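Putative dehydrogenase (Pseudomonas fluorescens, PDB 6UUG) oxidises methanesulfinate as the monooxygenase component MsuC of a two-component, reduced-flavin-dependent system in bacterial sulfur assimilation. Local coordinates at residues S174-A179 against A194-R199; Q353-C358 against N382-T387. One frame throughout, in Å; residues are numbered along the deposited sequence.

Contact 1 of 2, residues S174-A179 against A194-R199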
loop_
_atom_site.group_PDB
_atom_site.type_symbol
_atom_site.label_atom_id
_atom_site.label_comp_id
_atom_site.label_asym_id
_atom_site.label_seq_id
_atom_site.Cartn_x
_atom_site.Cartn_y
_atom_site.Cartn_z
ATOM N N SER A 174 -1.856 -41.098 12.859
ATOM C CA SER A 174 -3.235 -40.851 13.250
ATOM C C SER A 174 -3.939 -42.173 13.517
ATOM O O SER A 174 -3.503 -43.239 13.072
ATOM C CB SER A 174 -3.993 -40.049 12.182
ATOM O OG SER A 174 -4.310 -40.837 11.043
ATOM N N GLN A 175 -5.026 -42.087 14.278
ATOM C CA GLN A 175 -5.854 -43.248 14.577
ATOM C C GLN A 175 -7.067 -43.354 13.670
ATOM O O GLN A 175 -7.483 -44.468 13.321
ATOM C CB GLN A 175 -6.309 -43.206 16.044
ATOM C CG GLN A 175 -5.247 -43.643 17.054
ATOM C CD GLN A 175 -4.002 -42.783 17.031
ATOM O OE1 GLN A 175 -4.038 -41.599 17.383
ATOM N NE2 GLN A 175 -2.880 -43.376 16.621
ATOM N N MET A 176 -7.636 -42.223 13.268
ATOM C CA MET A 176 -8.803 -42.194 12.405
ATOM C C MET A 176 -8.566 -41.181 11.298
ATOM O O MET A 176 -7.826 -40.208 11.480
ATOM C CB MET A 176 -10.079 -41.834 13.183
ATOM C CG MET A 176 -10.523 -42.871 14.214
ATOM S SD MET A 176 -11.168 -44.380 13.450
ATOM C CE MET A 176 -12.620 -43.769 12.593
ATOM N N LEU A 177 -9.194 -41.434 10.146
ATOM C CA LEU A 177 -9.130 -40.558 8.982
ATOM C C LEU A 177 -10.533 -40.246 8.494
ATOM O O LEU A 177 -11.433 -41.088 8.544
ATOM C CB LEU A 177 -8.368 -41.187 7.804
ATOM C CG LEU A 177 -6.914 -41.584 7.917
ATOM C CD1 LEU A 177 -6.516 -42.268 6.625
ATOM C CD2 LEU A 177 -6.070 -40.346 8.154
ATOM N N ILE A 178 -10.708 -39.026 8.010
ATOM C CA ILE A 178 -11.865 -38.660 7.209
ATOM C C ILE A 178 -11.415 -38.729 5.753
ATOM O O ILE A 178 -10.564 -37.946 5.327
ATOM C CB ILE A 178 -12.384 -37.262 7.560
ATOM C CG1 ILE A 178 -12.760 -37.170 9.048
ATOM C CG2 ILE A 178 -13.547 -36.898 6.659
ATOM C CD1 ILE A 178 -14.123 -37.719 9.366
ATOM N N ALA A 179 -11.979 -39.656 4.983
ATOM C CA ALA A 179 -11.576 -39.869 3.597
ATOM C C ALA A 179 -12.759 -39.629 2.673
ATOM O O ALA A 179 -13.897 -39.965 3.008
ATOM C CB ALA A 179 -11.036 -41.296 3.386
ATOM N N ALA A 194 -15.558 -42.067 7.673
ATOM C CA ALA A 194 -14.593 -42.064 8.768
ATOM C C ALA A 194 -14.087 -43.488 8.966
ATOM O O ALA A 194 -14.876 -44.386 9.271
ATOM C CB ALA A 194 -15.221 -41.542 10.059
ATOM N N ILE A 195 -12.787 -43.700 8.796
ATOM C CA ILE A 195 -12.249 -45.061 8.824
ATOM C C ILE A 195 -10.916 -45.072 9.555
ATOM O O ILE A 195 -10.220 -44.048 9.632
ATOM C CB ILE A 195 -12.083 -45.645 7.403
ATOM C CG1 ILE A 195 -11.147 -44.787 6.557
ATOM C CG2 ILE A 195 -13.437 -45.804 6.713
ATOM C CD1 ILE A 195 -10.985 -45.312 5.139
ATOM N N PRO A 196 -10.547 -46.217 10.138
ATOM C CA PRO A 196 -9.265 -46.304 10.850
ATOM C C PRO A 196 -8.101 -46.055 9.907
ATOM O O PRO A 196 -8.096 -46.516 8.762
ATOM C CB PRO A 196 -9.251 -47.740 11.391
ATOM C CG PRO A 196 -10.668 -48.156 11.412
ATOM C CD PRO A 196 -11.323 -47.464 10.253
ATOM N N SER A 197 -7.101 -45.315 10.401
ATOM C CA SER A 197 -5.993 -44.921 9.538
ATOM C C SER A 197 -5.100 -46.095 9.170
ATOM O O SER A 197 -4.398 -46.024 8.160
ATOM C CB SER A 197 -5.160 -43.828 10.207
ATOM O OG SER A 197 -6.012 -42.864 10.804
ATOM N N GLY A 198 -5.105 -47.160 9.959
ATOM C CA GLY A 198 -4.313 -48.329 9.635
ATOM C C GLY A 198 -5.049 -49.425 8.894
ATOM O O GLY A 198 -4.521 -50.538 8.783
ATOM N N ARG A 199 -6.245 -49.150 8.378
ATOM C CA ARG A 199 -7.020 -50.181 7.702
ATOM C C ARG A 199 -6.283 -50.703 6.474
ATOM O O ARG A 199 -5.640 -49.943 5.745
ATOM C CB ARG A 199 -8.387 -49.639 7.296
ATOM C CG ARG A 199 -9.184 -50.614 6.449
ATOM C CD ARG A 199 -10.638 -50.257 6.425
ATOM N NE ARG A 199 -11.250 -50.409 7.740
ATOM C CZ ARG A 199 -12.477 -49.997 8.026
ATOM N NH1 ARG A 199 -13.200 -49.403 7.090
ATOM N NH2 ARG A 199 -12.980 -50.162 9.241
#
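The open end of an antiparallel β-hairpin, strands 176-183 and 189-196 of the β-domain of an acyl-CoA dehydrogenase-like fold, is where L177 pairs with I195 and S197 folds back over the start of the first strand. L177 and I195 form a hydrogen-bonded pair: L177 N donates to I195 O at 2.9 Å, and I195 N returns a bond to L177 O at 3.0 Å. M176-P196 and I178-A194 flank them as non-hydrogen-bonded pairs. Between these rungs A194 CA lies 3.3 Å from L177 O, a CA-H...O contact. Beyond the last strand residue the ladder gains one further backbone bond, from S197 N to Q175 O, nearly straight at the hydrogen (170°) but with the donor well above the carbonyl plane.

M176 starts away from its neighbour strand, yet its chain, bent at chi2 and chi3, curls back along the face that also carries I178 and A194. M176 SD comes to 3.8 Å from P196 CA, and CE reaches the backbone of I195 before meeting A194 CB. I178 CD1 touches the same methyl, and W139 of strand 139-142 together with V116 of helix 100-119 continues this apolar layer. On the face carrying L177 and I195, the leucine branch packs against S197, with L177 CG 3.3 Å from S197 OG, while V226 of strand 221-228 lies against I195.

P196 to R199 form a type I turn that leads the chain out of the hairpin. S197, at its second position, keeps OG beside its own backbone N (chi1 -43°), aimed at the opposing segment. The hydroxyl there donates to S174 OG, itself hydrogen-bonded with A171 O; the S197 OG to S174 OG distance is 2.7 Å.

Contact 2 of 2, residues Q353-C358 against N382-T387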
loop_
_atom_site.group_PDB
_atom_site.type_symbol
_atom_site.label_atom_id
_atom_site.label_comp_id
_atom_site.label_asym_id
_atom_site.label_seq_id
_atom_site.Cartn_x
_atom_site.Cartn_y
_atom_site.Cartn_z
ATOM N N GLN A 353 -2.750 -8.546 6.263
ATOM C CA GLN A 353 -2.006 -7.795 7.264
ATOM C C GLN A 353 -1.032 -8.693 8.023
ATOM O O GLN A 353 0.045 -8.237 8.436
ATOM C CB GLN A 353 -2.980 -7.102 8.218
ATOM C CG GLN A 353 -3.807 -5.995 7.550
ATOM C CD GLN A 353 -4.746 -5.322 8.548
ATOM O OE1 GLN A 353 -5.833 -5.815 8.811
ATOM N NE2 GLN A 353 -4.314 -4.205 9.113
ATOM N N GLY A 354 -1.383 -9.961 8.219
ATOM C CA GLY A 354 -0.460 -10.882 8.860
ATOM C C GLY A 354 0.807 -11.077 8.042
ATOM O O GLY A 354 1.916 -11.048 8.572
ATOM N N LEU A 355 0.655 -11.295 6.732
ATOM C CA LEU A 355 1.845 -11.548 5.924
ATOM C C LEU A 355 2.737 -10.321 5.879
ATOM O O LEU A 355 3.973 -10.447 5.882
ATOM C CB LEU A 355 1.437 -11.995 4.509
ATOM C CG LEU A 355 2.562 -12.579 3.655
ATOM C CD1 LEU A 355 2.993 -13.945 4.194
ATOM C CD2 LEU A 355 2.072 -12.687 2.212
ATOM N N GLU A 356 2.127 -9.131 5.894
ATOM C CA GLU A 356 2.894 -7.888 5.902
ATOM C C GLU A 356 3.721 -7.749 7.180
ATOM O O GLU A 356 4.885 -7.330 7.135
ATOM C CB GLU A 356 1.945 -6.705 5.738
ATOM C CG GLU A 356 2.607 -5.332 5.898
ATOM C CD GLU A 356 3.643 -5.027 4.818
ATOM O OE1 GLU A 356 4.391 -4.036 4.988
ATOM O OE2 GLU A 356 3.715 -5.763 3.808
ATOM N N ILE A 357 3.143 -8.097 8.336
ATOM C CA ILE A 357 3.930 -8.080 9.572
ATOM C C ILE A 357 5.107 -9.053 9.481
ATOM O O ILE A 357 6.237 -8.729 9.876
ATOM C CB ILE A 357 3.029 -8.390 10.784
ATOM C CG1 ILE A 357 2.025 -7.262 10.988
ATOM C CG2 ILE A 357 3.875 -8.617 12.037
ATOM C CD1 ILE A 357 0.949 -7.592 12.048
ATOM N N CYS A 358 4.866 -10.270 8.988
ATOM C CA CYS A 358 5.922 -11.271 8.941
ATOM C C CYS A 358 7.055 -10.859 8.001
ATOM O O CYS A 358 8.188 -11.318 8.173
ATOM C CB CYS A 358 5.359 -12.620 8.508
ATOM S SG CYS A 358 4.210 -13.359 9.706
ATOM N N ASN A 382 5.514 -19.961 6.547
ATOM C CA ASN A 382 4.320 -20.699 6.945
ATOM C C ASN A 382 3.060 -19.973 6.495
ATOM O O ASN A 382 2.131 -20.580 5.950
ATOM C CB ASN A 382 4.317 -20.887 8.466
ATOM C CG ASN A 382 5.365 -21.881 8.931
ATOM O OD1 ASN A 382 5.832 -22.709 8.151
ATOM N ND2 ASN A 382 5.730 -21.810 10.211
ATOM N N LEU A 383 3.000 -18.670 6.740
ATOM C CA LEU A 383 1.808 -17.926 6.367
ATOM C C LEU A 383 1.705 -17.785 4.856
ATOM O O LEU A 383 0.613 -17.868 4.296
ATOM C CB LEU A 383 1.818 -16.558 7.051
ATOM C CG LEU A 383 0.546 -15.726 7.008
ATOM C CD1 LEU A 383 -0.624 -16.524 7.549
ATOM C CD2 LEU A 383 0.767 -14.461 7.839
ATOM N N ARG A 384 2.834 -17.590 4.169
ATOM C CA ARG A 384 2.779 -17.507 2.710
ATOM C C ARG A 384 2.193 -18.772 2.103
ATOM O O ARG A 384 1.426 -18.702 1.134
ATOM C CB ARG A 384 4.183 -17.263 2.128
ATOM C CG ARG A 384 4.275 -17.279 0.581
ATOM C CD ARG A 384 3.650 -16.038 -0.055
ATOM N NE ARG A 384 2.182 -16.085 0.021
ATOM C CZ ARG A 384 1.356 -15.142 -0.415
ATOM N NH1 ARG A 384 0.033 -15.273 -0.217
ATOM N NH2 ARG A 384 1.829 -14.060 -1.030
ATOM N N THR A 385 2.588 -19.935 2.624
ATOM C CA THR A 385 2.110 -21.209 2.092
ATOM C C THR A 385 0.615 -21.374 2.339
ATOM O O THR A 385 -0.146 -21.762 1.441
ATOM C CB THR A 385 2.881 -22.369 2.746
ATOM O OG1 THR A 385 4.288 -22.211 2.525
ATOM C CG2 THR A 385 2.432 -23.698 2.170
ATOM N N GLN A 386 0.176 -21.088 3.553
ATOM C CA GLN A 386 -1.196 -21.427 3.924
ATOM C C GLN A 386 -2.226 -20.425 3.422
ATOM O O GLN A 386 -3.420 -20.747 3.398
ATOM C CB GLN A 386 -1.312 -21.556 5.436
ATOM C CG GLN A 386 -0.890 -22.917 5.959
ATOM C CD GLN A 386 -1.523 -24.087 5.178
ATOM O OE1 GLN A 386 -0.837 -25.035 4.791
ATOM N NE2 GLN A 386 -2.828 -24.010 4.942
ATOM N N THR A 387 -1.812 -19.223 3.035
ATOM C CA THR A 387 -2.766 -18.253 2.510
ATOM C C THR A 387 -3.101 -18.482 1.040
ATOM O O THR A 387 -3.968 -17.777 0.518
ATOM C CB THR A 387 -2.245 -16.823 2.683
ATOM O OG1 THR A 387 -0.929 -16.734 2.132
ATOM C CG2 THR A 387 -2.201 -16.405 4.148
#
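Two nearly antiparallel helices of the acyl-CoA dehydrogenase-type C-terminal helical domain, 333-360 and 378-386, meet through L355 and L383, with R384 completing the interface. Their short segments run at 150° to each other, with axes 9.9 Å apart.

The apolar contacts centre on L383. Its first torsion places CG anti to the backbone N (chi1 -169°), and L383 CD2 reaches the opposing helix at G354, where it lies 3.4 Å from both G354 C and L355 N. C358 SG approaches L383 CD2 from one helical turn further on, at 4.1 Å. L355 answers with CD1, which rests against L383 CB and the backbone of R384, 3.6 Å from R384 N. Thus each leucine sends a methyl to the backbone of the other helix. F260 of helix 247-277 adds an aromatic neighbour to L383.

The other branch of L355 meets a flat cationic group. L355 CD2 sits over one face of the R384 guanidinium, displaced toward its rim and 3.5 Å from R384 NH2. The arginine chain bends at chi2 and chi3 to bring that group over the leucine; its NH2 also makes a weak hydrogen bond to S359 O of the second subunit, whose F362 packs on R384. This corner therefore borders a subunit interface.

Polar bonds within 382-387 secure the helix end. L383 O accepts from T387 N and T387 OG1, which arrive from opposite faces of the carbonyl plane. T387 OG1 in turn receives R384 NH1 at 2.9 Å, with the oxygen tilted 26° from the guanidinium plane.

Contact 1 precedes contact 2 along the chain, and the first closes before the second begins. Their centres are 31 Å apart, on opposite sides of the chain's centre, and their nearest atoms remain about 16 Å from one another. They share no helix or strand: 174-179 and 194-199 belong to the β-hairpin, whereas 353-358 and 382-387 join helices within the C-terminal acyl-CoA dehydrogenase family region. One thus lies in the β-domain and the other in the C-terminal helical domain. Their surroundings differ as well, since no other chain of the four-chain assembly touches contact 1, while contact 2 borders the second subunit.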